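Local coordinates for protein pilin (PDB 6T8S) that probably assembles as the major subunit of type IV pili, the thin surface fibres of Clostridioides difficile, at residues Ala17-Asp22 and Gly68-Ile73; Lys39-Pro44 and Asn77-Gln82. One frame throughout, in Å; residues are numbered along the deposited sequence.

Contact 1: residues Ala17-Asp22 and Gly68-Ile73; sequences ASVESD and GKYKLI
Tyr-70 and Asp-22 illustrate how a single long side chain can connect a sheet to the helix packed against it. The polar part of the contact is one hydrogen bond: the phenol OH of Tyr-70 donates to OD2 of Asp-22 at 2.6 Å, a short separation. OD2 receives it on its anti lone pair, the one turned away from OD1, and the carboxylate stands nearly upright to the phenol, their planes 85° apart. OD2 itself sits at the rim of the ring, near its plane, rather than over a face. Asp-22 has CG anti to its own carbonyl carbon (chi1 -69°), which swings the carboxylate back beside the backbone N, where OD2 comes within range of the hydroxyl.

The van der Waals part is slight. CB of Asp-22 rests 3.2 Å from Tyr-70 OH, and one turn earlier Val-19 brings its CG2 to 4.2 Å from the same oxygen, closing in the end of the phenol with an apolar neighbour. Leu-81 and Ile-83 of strand 78-83 and Ala-64 of a loop touch the Tyr-70 side chain as well, so apolar side chains pack on the tyrosine on its way to the carboxylate. The nearest CA atoms, of Asp-22 and Tyr-70, remain 9.6 Å apart, and the tyrosine bridges that gap. An N-terminal helix lying against an antiparallel sheet in this way is the hallmark of the type IV pilin fold.

Contact 2: residues Lys39-Pro44 and Asn77-Gln82; sequences KIPVTP and NKLVLQ
Ile-40 meets Leu-79 by its CG2 methyl, an example of how a loop without regular structure can be seated on a sheet by a few apolar groups. With CG2 anti to the backbone N and CG1 anti to the carbonyl carbon (chi1 -66°), Ile-40 sends its methyl branch to the strand: CG2 lies 3.5 Å from CD1 of Leu-79, tighter than usual for two carbons, and 3.7 Å from its CB. The two side chains run past one another in opposite senses, and the methyl rests alongside the leucine, against its CB as well as one branch. Tyr-34 of helix 9-37 also touches Ile-40.

Pro-41 follows and engages the two leucine methyls separately. Its ring lies across the leucine at about a right angle, and CG and CD of Pro-41 lie 3.9 and 4.0 Å from CD2 of Leu-79. Its carbonyl O instead faces the other methyl, CD1 of Leu-79, at 3.1 Å; this buried oxygen has no hydrogen-bonding partner in the model, and what Leu-79 offers it is a methyl group. Leu-79 can serve both residues because its CG is anti to the backbone N (chi1 178°), extending the fork toward the loop. Tyr-33 of the helix and Leu-53 pack on Pro-41, and Ala-30 and Leu-137 on Leu-79.

This small hydrophobic cluster joins the start of the segment linking helix to sheet, the αβ-loop of type IV pilins, to strand 78-83 beside the C-terminal half of helix 9-37.

From the N terminus, helix 9-37 supplies the first half of contact 1 at 17-22 and then runs into 39-44, the first half of contact 2. The chain returns at 68-73, closing the loop of contact 1, turns through a hairpin and closes that of contact 2 at 77-82. The segments alternate, so the two loops cross. Their centres lie 13 Å apart, yet they meet directly: Thr-43 OG1 probably hydrogen-bonds to Leu-72 N, and Ile-73 O to Val-80 N between the paired strands 70-75 and 78-83. Together they fasten the helix and the loop that follows it to the same antiparallel sheet.

Contact 1: residues Ala17-Asp22 and Gly68-Ile73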
loop_
_atom_site.group_PDB
_atom_site.type_symbol
_atom_site.label_atom_id
_atom_site.label_comp_id
_atom_site.label_asym_id
_atom_site.label_seq_id
_atom_site.Cartn_x
_atom_site.Cartn_y
_atom_site.Cartn_z
ATOM N N ALA A 17 -11.381 -0.155 -5.099
ATOM C CA ALA A 17 -11.307 1.241 -5.596
ATOM C C ALA A 17 -10.913 2.171 -4.443
ATOM O O ALA A 17 -10.140 3.111 -4.665
ATOM C CB ALA A 17 -12.614 1.655 -6.227
ATOM N N SER A 18 -11.433 1.943 -3.234
ATOM C CA SER A 18 -11.105 2.731 -2.021
ATOM C C SER A 18 -9.602 2.676 -1.712
ATOM O O SER A 18 -9.002 3.721 -1.421
ATOM C CB SER A 18 -11.948 2.287 -0.863
ATOM O OG SER A 18 -11.715 3.113 0.250
ATOM N N VAL A 19 -8.988 1.504 -1.812
ATOM C CA VAL A 19 -7.520 1.361 -1.625
ATOM C C VAL A 19 -6.787 2.145 -2.719
ATOM O O VAL A 19 -5.805 2.847 -2.408
ATOM C CB VAL A 19 -7.111 -0.120 -1.598
ATOM C CG1 VAL A 19 -5.597 -0.267 -1.578
ATOM C CG2 VAL A 19 -7.763 -0.822 -0.415
ATOM N N GLU A 20 -7.253 2.069 -3.959
ATOM C CA GLU A 20 -6.643 2.820 -5.090
ATOM C C GLU A 20 -6.685 4.324 -4.793
ATOM O O GLU A 20 -5.691 5.011 -5.082
ATOM C CB GLU A 20 -7.391 2.537 -6.388
ATOM C CG GLU A 20 -7.275 1.114 -6.868
ATOM C CD GLU A 20 -8.136 0.808 -8.074
ATOM O OE1 GLU A 20 -8.686 1.757 -8.682
ATOM O OE2 GLU A 20 -8.223 -0.380 -8.433
ATOM N N SER A 21 -7.802 4.834 -4.266
ATOM C CA SER A 21 -7.954 6.281 -3.934
ATOM C C SER A 21 -6.976 6.665 -2.812
ATOM O O SER A 21 -6.286 7.704 -2.910
ATOM C CB SER A 21 -9.374 6.619 -3.570
ATOM O OG SER A 21 -9.509 8.007 -3.283
ATOM N N ASP A 22 -6.893 5.841 -1.770
ATOM C CA ASP A 22 -5.911 6.039 -0.672
ATOM C C ASP A 22 -4.495 6.032 -1.250
ATOM O O ASP A 22 -3.711 6.912 -0.877
ATOM C CB ASP A 22 -6.094 4.987 0.425
ATOM C CG ASP A 22 -7.376 5.127 1.224
ATOM O OD1 ASP A 22 -8.035 6.201 1.125
ATOM O OD2 ASP A 22 -7.707 4.161 1.959
ATOM N N GLY A 68 -6.571 -4.057 7.135
ATOM C CA GLY A 68 -5.155 -3.796 7.446
ATOM C C GLY A 68 -4.837 -2.321 7.615
ATOM O O GLY A 68 -5.366 -1.477 6.852
ATOM N N LYS A 69 -4.008 -1.997 8.603
ATOM C CA LYS A 69 -3.535 -0.608 8.834
ATOM C C LYS A 69 -2.463 -0.260 7.800
ATOM O O LYS A 69 -1.703 -1.145 7.376
ATOM C CB LYS A 69 -2.949 -0.457 10.238
ATOM C CG LYS A 69 -3.975 -0.359 11.357
ATOM C CD LYS A 69 -3.335 -0.270 12.725
ATOM C CE LYS A 69 -4.279 -0.667 13.839
ATOM N NZ LYS A 69 -3.685 -0.380 15.166
ATOM N N TYR A 70 -2.376 1.012 7.425
ATOM C CA TYR A 70 -1.341 1.500 6.489
ATOM C C TYR A 70 -0.072 1.837 7.280
ATOM O O TYR A 70 -0.177 2.325 8.426
ATOM C CB TYR A 70 -1.822 2.750 5.747
ATOM C CG TYR A 70 -2.959 2.557 4.773
ATOM C CD1 TYR A 70 -2.822 1.738 3.666
ATOM C CD2 TYR A 70 -4.150 3.259 4.909
ATOM C CE1 TYR A 70 -3.845 1.584 2.744
ATOM C CE2 TYR A 70 -5.182 3.123 3.992
ATOM C CZ TYR A 70 -5.028 2.287 2.899
ATOM O OH TYR A 70 -6.026 2.135 1.978
ATOM N N LYS A 71 1.089 1.641 6.660
ATOM C CA LYS A 71 2.358 2.288 7.090
ATOM C C LYS A 71 3.278 2.426 5.876
ATOM O O LYS A 71 2.977 1.825 4.831
ATOM C CB LYS A 71 2.985 1.532 8.273
ATOM C CG LYS A 71 3.619 0.191 7.974
ATOM C CD LYS A 71 4.342 -0.406 9.212
ATOM C CE LYS A 71 5.734 0.151 9.437
ATOM N NZ LYS A 71 6.396 -0.370 10.665
ATOM N N LEU A 72 4.336 3.219 6.015
ATOM C CA LEU A 72 5.322 3.480 4.945
ATOM C C LEU A 72 6.646 2.830 5.340
ATOM O O LEU A 72 7.098 3.084 6.478
ATOM C CB LEU A 72 5.496 4.992 4.775
ATOM C CG LEU A 72 4.283 5.733 4.219
ATOM C CD1 LEU A 72 4.526 7.228 4.232
ATOM C CD2 LEU A 72 3.962 5.267 2.818
ATOM N N ILE A 73 7.210 2.034 4.434
ATOM C CA ILE A 73 8.513 1.344 4.621
ATOM C C ILE A 73 9.413 1.608 3.413
ATOM O O ILE A 73 8.917 1.842 2.283
ATOM C CB ILE A 73 8.331 -0.160 4.890
ATOM C CG1 ILE A 73 7.786 -0.907 3.671
ATOM C CG2 ILE A 73 7.493 -0.365 6.153
ATOM C CD1 ILE A 73 7.708 -2.414 3.837
#

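Contact 2: residues Lys39-Pro44 and Asn77-Gln82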
loop_
_atom_site.group_PDB
_atom_site.type_symbol
_atom_site.label_atom_id
_atom_site.label_comp_id
_atom_site.label_asym_id
_atom_site.label_seq_id
_atom_site.Cartn_x
_atom_site.Cartn_y
_atom_site.Cartn_z
ATOM N N LYS A 39 14.418 13.237 1.421
ATOM C CA LYS A 39 14.422 11.884 2.025
ATOM C C LYS A 39 13.037 11.258 1.864
ATOM O O LYS A 39 12.028 11.985 1.885
ATOM C CB LYS A 39 14.946 11.917 3.462
ATOM C CG LYS A 39 14.075 12.593 4.503
ATOM C CD LYS A 39 14.772 12.686 5.856
ATOM C CE LYS A 39 13.843 13.073 6.990
ATOM N NZ LYS A 39 14.360 12.609 8.302
ATOM N N ILE A 40 13.031 9.948 1.639
ATOM C CA ILE A 40 11.809 9.102 1.539
ATOM C C ILE A 40 11.081 9.166 2.879
ATOM O O ILE A 40 11.700 8.942 3.915
ATOM C CB ILE A 40 12.259 7.673 1.153
ATOM C CG1 ILE A 40 12.876 7.647 -0.250
ATOM C CG2 ILE A 40 11.140 6.669 1.284
ATOM C CD1 ILE A 40 11.925 8.057 -1.349
ATOM N N PRO A 41 9.763 9.482 2.918
ATOM C CA PRO A 41 9.007 9.470 4.165
ATOM C C PRO A 41 8.769 8.025 4.621
ATOM O O PRO A 41 8.245 7.252 3.849
ATOM C CB PRO A 41 7.663 10.120 3.826
ATOM C CG PRO A 41 7.508 9.842 2.344
ATOM C CD PRO A 41 8.917 9.852 1.775
ATOM N N VAL A 42 9.147 7.705 5.855
ATOM C CA VAL A 42 8.912 6.345 6.416
ATOM C C VAL A 42 8.224 6.477 7.766
ATOM O O VAL A 42 8.464 7.464 8.481
ATOM C CB VAL A 42 10.217 5.543 6.526
ATOM C CG1 VAL A 42 10.805 5.252 5.163
ATOM C CG2 VAL A 42 11.218 6.241 7.425
ATOM N N THR A 43 7.405 5.489 8.113
ATOM C CA THR A 43 6.823 5.344 9.464
ATOM C C THR A 43 7.986 5.093 10.415
ATOM O O THR A 43 8.870 4.314 10.097
ATOM C CB THR A 43 5.777 4.224 9.509
ATOM O OG1 THR A 43 4.755 4.500 8.545
ATOM C CG2 THR A 43 5.138 4.061 10.872
ATOM N N PRO A 44 8.053 5.767 11.581
ATOM C CA PRO A 44 9.101 5.469 12.554
ATOM C C PRO A 44 9.113 3.975 12.923
ATOM O O PRO A 44 8.048 3.369 13.006
ATOM C CB PRO A 44 8.727 6.311 13.775
ATOM C CG PRO A 44 7.866 7.448 13.214
ATOM C CD PRO A 44 7.158 6.849 12.013
ATOM N N ASN A 77 15.775 0.845 -2.511
ATOM C CA ASN A 77 15.712 2.276 -2.910
ATOM C C ASN A 77 14.249 2.736 -3.021
ATOM O O ASN A 77 14.037 3.934 -3.278
ATOM C CB ASN A 77 16.456 2.518 -4.230
ATOM C CG ASN A 77 15.963 1.640 -5.367
ATOM O OD1 ASN A 77 15.713 0.449 -5.176
ATOM N ND2 ASN A 77 15.813 2.213 -6.552
ATOM N N LYS A 78 13.274 1.840 -2.820
ATOM C CA LYS A 78 11.837 2.114 -3.100
ATOM C C LYS A 78 11.094 2.515 -1.823
ATOM O O LYS A 78 11.367 1.930 -0.758
ATOM C CB LYS A 78 11.196 0.880 -3.737
ATOM C CG LYS A 78 11.737 0.541 -5.121
ATOM C CD LYS A 78 11.072 -0.665 -5.722
ATOM C CE LYS A 78 11.702 -1.129 -7.020
ATOM N NZ LYS A 78 13.132 -1.463 -6.828
ATOM N N LEU A 79 10.149 3.449 -1.948
ATOM C CA LEU A 79 9.097 3.699 -0.930
ATOM C C LEU A 79 7.919 2.772 -1.208
ATOM O O LEU A 79 7.437 2.749 -2.357
ATOM C CB LEU A 79 8.620 5.152 -0.962
ATOM C CG LEU A 79 7.510 5.462 0.038
ATOM C CD1 LEU A 79 7.992 5.243 1.463
ATOM C CD2 LEU A 79 6.985 6.876 -0.135
ATOM N N VAL A 80 7.452 2.074 -0.171
ATOM C CA VAL A 80 6.395 1.034 -0.286
ATOM C C VAL A 80 5.288 1.354 0.720
ATOM O O VAL A 80 5.583 1.647 1.901
ATOM C CB VAL A 80 6.988 -0.371 -0.069
ATOM C CG1 VAL A 80 5.912 -1.442 -0.006
ATOM C CG2 VAL A 80 8.019 -0.697 -1.141
ATOM N N LEU A 81 4.044 1.294 0.259
ATOM C CA LEU A 81 2.861 1.350 1.132
ATOM C C LEU A 81 2.592 -0.082 1.608
ATOM O O LEU A 81 2.280 -0.952 0.777
ATOM C CB LEU A 81 1.673 1.925 0.355
ATOM C CG LEU A 81 0.367 2.006 1.139
ATOM C CD1 LEU A 81 0.479 2.980 2.302
ATOM C CD2 LEU A 81 -0.793 2.376 0.215
ATOM N N GLN A 82 2.778 -0.318 2.902
ATOM C CA GLN A 82 2.403 -1.585 3.559
ATOM C C GLN A 82 0.943 -1.479 3.982
ATOM O O GLN A 82 0.535 -0.444 4.567
ATOM C CB GLN A 82 3.337 -1.849 4.747
ATOM C CG GLN A 82 2.928 -3.072 5.573
ATOM C CD GLN A 82 3.916 -3.343 6.688
ATOM O OE1 GLN A 82 5.106 -3.074 6.549
ATOM N NE2 GLN A 82 3.429 -3.865 7.807
#